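Local coordinates for putative iron-uptake ABC transport system,periplasmic iron-binding protein (PDB 3E13) that binds ferric iron and probably delivers it, in the periplasm, to an ABC transporter for uptake into the cell, at residues A98-A103 with E272-R276; T146-S150 with T231-I235. All blocks are in the same frame, centred on the assembly; numbering follows the deposited sequence.

Contact 1 of 2, residues A98-A103 with E272-R276; sequences AITKRA and EFPIR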
loop_
_atom_site.group_PDB
_atom_site.type_symbol
_atom_site.label_atom_id
_atom_site.label_comp_id
_atom_site.label_asym_id
_atom_site.label_seq_id
_atom_site.Cartn_x
_atom_site.Cartn_y
_atom_site.Cartn_z
ATOM N N ALA A 98 -5.164 6.343 8.457
ATOM C CA ALA A 98 -4.070 5.428 8.140
ATOM C C ALA A 98 -3.785 4.553 9.365
ATOM O O ALA A 98 -3.845 5.051 10.537
ATOM C CB ALA A 98 -2.815 6.184 7.794
ATOM N N ILE A 99 -3.438 3.306 9.118
ATOM C CA ILE A 99 -2.946 2.380 10.154
ATOM C C ILE A 99 -1.447 2.074 9.984
ATOM O O ILE A 99 -0.788 1.693 10.954
ATOM C CB ILE A 99 -3.765 1.092 10.248
ATOM C CG1 ILE A 99 -3.725 0.269 8.970
ATOM C CG2 ILE A 99 -5.175 1.436 10.585
ATOM C CD1 ILE A 99 -4.225 -1.162 9.168
ATOM N N THR A 100 -0.904 2.211 8.780
ATOM C CA THR A 100 0.526 2.060 8.501
ATOM C C THR A 100 0.930 2.938 7.340
ATOM O O THR A 100 0.086 3.380 6.552
ATOM C CB THR A 100 0.927 0.624 8.098
ATOM O OG1 THR A 100 0.308 0.305 6.846
ATOM C CG2 THR A 100 0.506 -0.413 9.040
ATOM N N LYS A 101 2.245 3.122 7.182
ATOM C CA LYS A 101 2.843 3.644 5.985
ATOM C C LYS A 101 3.697 2.559 5.321
ATOM O O LYS A 101 4.204 1.625 5.969
ATOM C CB LYS A 101 3.767 4.864 6.269
ATOM C CG LYS A 101 3.008 6.094 6.686
ATOM C CD LYS A 101 3.906 7.076 7.510
ATOM C CE LYS A 101 4.881 7.817 6.620
ATOM N NZ LYS A 101 5.873 8.652 7.455
ATOM N N ARG A 102 3.846 2.692 4.020
ATOM C CA ARG A 102 4.725 1.834 3.206
ATOM C C ARG A 102 5.309 2.667 2.063
ATOM O O ARG A 102 4.744 3.646 1.683
ATOM C CB ARG A 102 3.953 0.600 2.696
ATOM C CG ARG A 102 2.659 0.940 1.936
ATOM C CD ARG A 102 1.368 0.874 2.812
ATOM N NE ARG A 102 1.139 -0.451 3.352
ATOM C CZ ARG A 102 0.746 -1.541 2.685
ATOM N NH1 ARG A 102 0.514 -1.490 1.391
ATOM N NH2 ARG A 102 0.532 -2.676 3.326
ATOM N N ALA A 103 6.466 2.291 1.540
ATOM C CA ALA A 103 7.122 3.027 0.486
ATOM C C ALA A 103 7.232 2.127 -0.761
ATOM O O ALA A 103 7.564 0.944 -0.629
ATOM C CB ALA A 103 8.514 3.463 0.952
ATOM N N GLU A 272 5.902 -3.209 8.073
ATOM C CA GLU A 272 5.409 -1.899 7.654
ATOM C C GLU A 272 5.938 -0.840 8.589
ATOM O O GLU A 272 6.531 -1.154 9.630
ATOM C CB GLU A 272 3.896 -1.867 7.606
ATOM C CG GLU A 272 3.287 -2.862 6.612
ATOM C CD GLU A 272 1.779 -2.919 6.684
ATOM O OE1 GLU A 272 1.264 -3.771 7.435
ATOM O OE2 GLU A 272 1.141 -2.110 5.985
ATOM N N PHE A 273 5.776 0.417 8.202
ATOM C CA PHE A 273 6.117 1.558 9.088
ATOM C C PHE A 273 4.904 1.891 9.941
ATOM O O PHE A 273 3.803 2.129 9.420
ATOM C CB PHE A 273 6.537 2.797 8.282
ATOM C CG PHE A 273 7.713 2.576 7.365
ATOM C CD1 PHE A 273 7.544 2.584 6.011
ATOM C CD2 PHE A 273 8.996 2.457 7.871
ATOM C CE1 PHE A 273 8.655 2.370 5.160
ATOM C CE2 PHE A 273 10.086 2.245 7.019
ATOM C CZ PHE A 273 9.887 2.225 5.677
ATOM N N PRO A 274 5.064 1.983 11.262
ATOM C CA PRO A 274 3.948 2.413 12.121
ATOM C C PRO A 274 3.519 3.834 11.850
ATOM O O PRO A 274 4.337 4.688 11.450
ATOM C CB PRO A 274 4.532 2.362 13.530
ATOM C CG PRO A 274 6.010 2.511 13.317
ATOM C CD PRO A 274 6.312 1.800 12.029
ATOM N N ILE A 275 2.258 4.127 12.151
ATOM C CA ILE A 275 1.790 5.511 12.162
ATOM C C ILE A 275 2.222 6.198 13.450
ATOM O O ILE A 275 2.628 7.354 13.416
ATOM C CB ILE A 275 0.272 5.547 12.005
ATOM C CG1 ILE A 275 -0.071 5.004 10.636
ATOM C CG2 ILE A 275 -0.296 6.955 12.235
ATOM C CD1 ILE A 275 0.358 5.814 9.465
ATOM N N ARG A 276 2.155 5.503 14.563
ATOM C CA ARG A 276 2.511 6.125 15.836
ATOM C C ARG A 276 3.971 6.463 15.843
ATOM O O ARG A 276 4.812 5.673 15.368
ATOM C CB ARG A 276 2.246 5.166 16.993
ATOM C CG ARG A 276 0.855 4.784 17.282
ATOM C CD ARG A 276 0.741 3.827 18.436
ATOM N NE ARG A 276 1.118 4.475 19.712
ATOM C CZ ARG A 276 0.300 4.714 20.743
ATOM N NH1 ARG A 276 -0.983 4.390 20.704
ATOM N NH2 ARG A 276 0.817 5.289 21.845
#

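Contact 2 of 2, residues T146-S150 with T231-I235; sequences TLLAS and THINI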
loop_
_atom_site.group_PDB
_atom_site.type_symbol
_atom_site.label_atom_id
_atom_site.label_comp_id
_atom_site.label_asym_id
_atom_site.label_seq_id
_atom_site.Cartn_x
_atom_site.Cartn_y
_atom_site.Cartn_z
ATOM N N THR A 146 -2.082 4.215 -7.618
ATOM C CA THR A 146 -1.727 5.294 -6.725
ATOM C C THR A 146 -0.354 5.862 -7.007
ATOM O O THR A 146 -0.176 7.062 -6.939
ATOM C CB THR A 146 -1.907 4.877 -5.275
ATOM O OG1 THR A 146 -3.323 4.655 -5.054
ATOM C CG2 THR A 146 -1.450 5.986 -4.311
ATOM N N LEU A 147 0.598 5.035 -7.406
ATOM C CA LEU A 147 1.870 5.555 -7.840
ATOM C C LEU A 147 1.707 6.502 -9.032
ATOM O O LEU A 147 2.276 7.580 -9.064
ATOM C CB LEU A 147 2.865 4.432 -8.123
ATOM C CG LEU A 147 4.243 4.772 -8.694
ATOM C CD1 LEU A 147 5.019 5.663 -7.691
ATOM C CD2 LEU A 147 5.019 3.503 -8.970
ATOM N N LEU A 148 0.924 6.099 -10.052
ATOM C CA LEU A 148 0.742 6.948 -11.201
ATOM C C LEU A 148 0.010 8.237 -10.831
ATOM O O LEU A 148 0.349 9.319 -11.303
ATOM C CB LEU A 148 -0.032 6.224 -12.293
ATOM C CG LEU A 148 -0.204 7.053 -13.568
ATOM C CD1 LEU A 148 1.091 7.426 -14.182
ATOM C CD2 LEU A 148 -1.025 6.241 -14.576
ATOM N N ALA A 149 -0.983 8.127 -9.972
ATOM C CA ALA A 149 -1.679 9.303 -9.442
ATOM C C ALA A 149 -0.702 10.282 -8.781
ATOM O O ALA A 149 -0.844 11.486 -8.933
ATOM C CB ALA A 149 -2.765 8.897 -8.496
ATOM N N SER A 150 0.281 9.747 -8.073
ATOM C CA SER A 150 1.314 10.612 -7.464
ATOM C C SER A 150 2.171 11.327 -8.484
ATOM O O SER A 150 2.625 12.469 -8.245
ATOM C CB SER A 150 2.209 9.843 -6.472
ATOM O OG SER A 150 3.202 9.060 -7.060
ATOM N N THR A 231 10.685 9.762 -1.865
ATOM C CA THR A 231 10.076 8.512 -2.268
ATOM C C THR A 231 8.561 8.531 -2.011
ATOM O O THR A 231 8.055 9.085 -1.031
ATOM C CB THR A 231 10.802 7.404 -1.434
ATOM O OG1 THR A 231 12.177 7.267 -1.886
ATOM C CG2 THR A 231 10.089 6.033 -1.574
ATOM N N HIS A 232 7.838 7.825 -2.887
ATOM C CA HIS A 232 6.403 7.619 -2.770
ATOM C C HIS A 232 6.020 6.801 -1.537
ATOM O O HIS A 232 6.475 5.701 -1.356
ATOM C CB HIS A 232 5.879 6.907 -4.016
ATOM C CG HIS A 232 4.393 6.732 -4.028
ATOM N ND1 HIS A 232 3.756 5.496 -3.974
ATOM C CD2 HIS A 232 3.419 7.655 -4.066
ATOM C CE1 HIS A 232 2.443 5.691 -4.024
ATOM N NE2 HIS A 232 2.213 6.987 -4.098
ATOM N N ILE A 233 5.244 7.445 -0.674
ATOM C CA ILE A 233 4.619 6.835 0.480
ATOM C C ILE A 233 3.128 6.611 0.176
ATOM O O ILE A 233 2.441 7.501 -0.383
ATOM C CB ILE A 233 4.752 7.781 1.687
ATOM C CG1 ILE A 233 6.245 7.997 2.026
ATOM C CG2 ILE A 233 4.011 7.237 2.873
ATOM C CD1 ILE A 233 6.940 6.809 2.454
ATOM N N ASN A 234 2.632 5.423 0.531
ATOM C CA ASN A 234 1.219 5.095 0.503
ATOM C C ASN A 234 0.874 4.577 1.894
ATOM O O ASN A 234 1.779 4.333 2.728
ATOM C CB ASN A 234 0.955 4.040 -0.598
ATOM C CG ASN A 234 -0.514 3.946 -1.024
ATOM O OD1 ASN A 234 -1.431 4.503 -0.397
ATOM N ND2 ASN A 234 -0.747 3.239 -2.133
ATOM N N ILE A 235 -0.410 4.520 2.224
ATOM C CA ILE A 235 -0.865 3.992 3.502
ATOM C C ILE A 235 -1.719 2.768 3.337
ATOM O O ILE A 235 -2.350 2.605 2.317
ATOM C CB ILE A 235 -1.659 5.083 4.301
ATOM C CG1 ILE A 235 -2.926 5.570 3.519
ATOM C CG2 ILE A 235 -0.678 6.210 4.681
ATOM C CD1 ILE A 235 -3.981 6.263 4.369
#

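Contact 1 of 2, residues A98-A103 with E272-R276
Glu-272 reaches across to Thr-100 and Arg-102 where the short strand 273-274 pairs antiparallel with strand 97-109, which with 233-241 probably belongs to the antiparallel hinge of this periplasmic binding-protein fold. The backbone pairing is brief: Lys-101 N gives a nearly straight bond to Phe-273 O (2.9 Å, 169°), and Phe-273 N returns one to Lys-101 O. Beyond it, Ile-275 packs CD1 against Ala-98 CB (3.6 Å) and CG1 against the backbone of Ile-99. Glu-272 shows how one carboxylate can build on such a pairing. Glu-272 CB lies 3.9 Å from Thr-100 CB, and with CG anti to the carbonyl carbon (chi1 -61°) the extended chain carries CD toward Thr-100 OG1. OE1 turns to Arg-10 and Asn-270, whereas OE2 accepts three bonds from the strand. Thr-100 OG1 donates to Glu-272 OE2 at 2.7 Å, from above the carboxylate plane. Arg-102 forms a salt bridge to the same oxygen, side-on, with OE2 in the guanidinium plane, although guanidinium and carboxylate planes stand 73° apart. This should fix the guanidinium's rotation close to the iron(III) ion, where NH2 also bonds the iron ligand Tyr-12. Arg-102 NE lies 3.1 Å from Glu-272 OE2, NH2 2.8 Å.

Contact 2 of 2, residues T146-S150 with T231-I235
His-232 stands against Leu-147 and Thr-146, its imidazole pressed to the flank of helix 142-155 at the approach to strand 233-241. It has more surface buried here than any other residue of the two segments, and it illustrates how a flat side chain can fit between a helix and a sheet. With CG anti to the backbone N (chi1 -176°), the ring extends from the backbone toward the helix. Leu-147 covers one face twice over: its CA sits 3.8 Å above the ring plane, offset toward the rim, and its methyl CD1 makes a CH-pi contact, 4.2 Å from the centroid of the His-232 ring and 26° off the normal. Thr-146 approaches differently, setting CG2 at the edge of the same ring and in its plane. Thr-146 CG2 also packs 3.6 Å from Asn-234 ND2, so the threonine bridges His-232 and Asn-234. Its hydroxyl instead bonds Asp-60, whose carboxylate also accepts from Asn-234 ND2, an indirect polar tie beside the methyl contact. Ser-150, one helical turn on, lies obliquely to the imidazole, Ser-150 OG donating to Leu-147 O at 2.7 Å. Around this buried joint, Ile-301 of helix 298-302 touches His-232, Thr-146 and Ser-150, while Arg-104 of strand 97-109 adjoins His-232 from within the sheet.

In the fold
From the N terminus, the chain first contributes His-11 and Tyr-12 to the iron site, then enters strand 97-109, where contact 1 opens its loop. Helix 142-155 follows, with the iron ligand Tyr-143 near its start, and contact 2 closes a smaller loop when 231-235 returns against that helix. Only after strand 233-241 and helices 247-257 and 260-268 does 272-276 arrive to close contact 1, so contact 2 is nested inside it. The two meet in the sheet: strands 97-109 and 233-241 are antiparallel neighbours, probably hydrogen-bonded from Arg-102 N to Asn-234 O. A classic beta bulge sets Ile-99 and Thr-100 opposite Ser-236 within this pairing. Together the contacts join strand 273-274 and helix 142-155 to the shared strand pair.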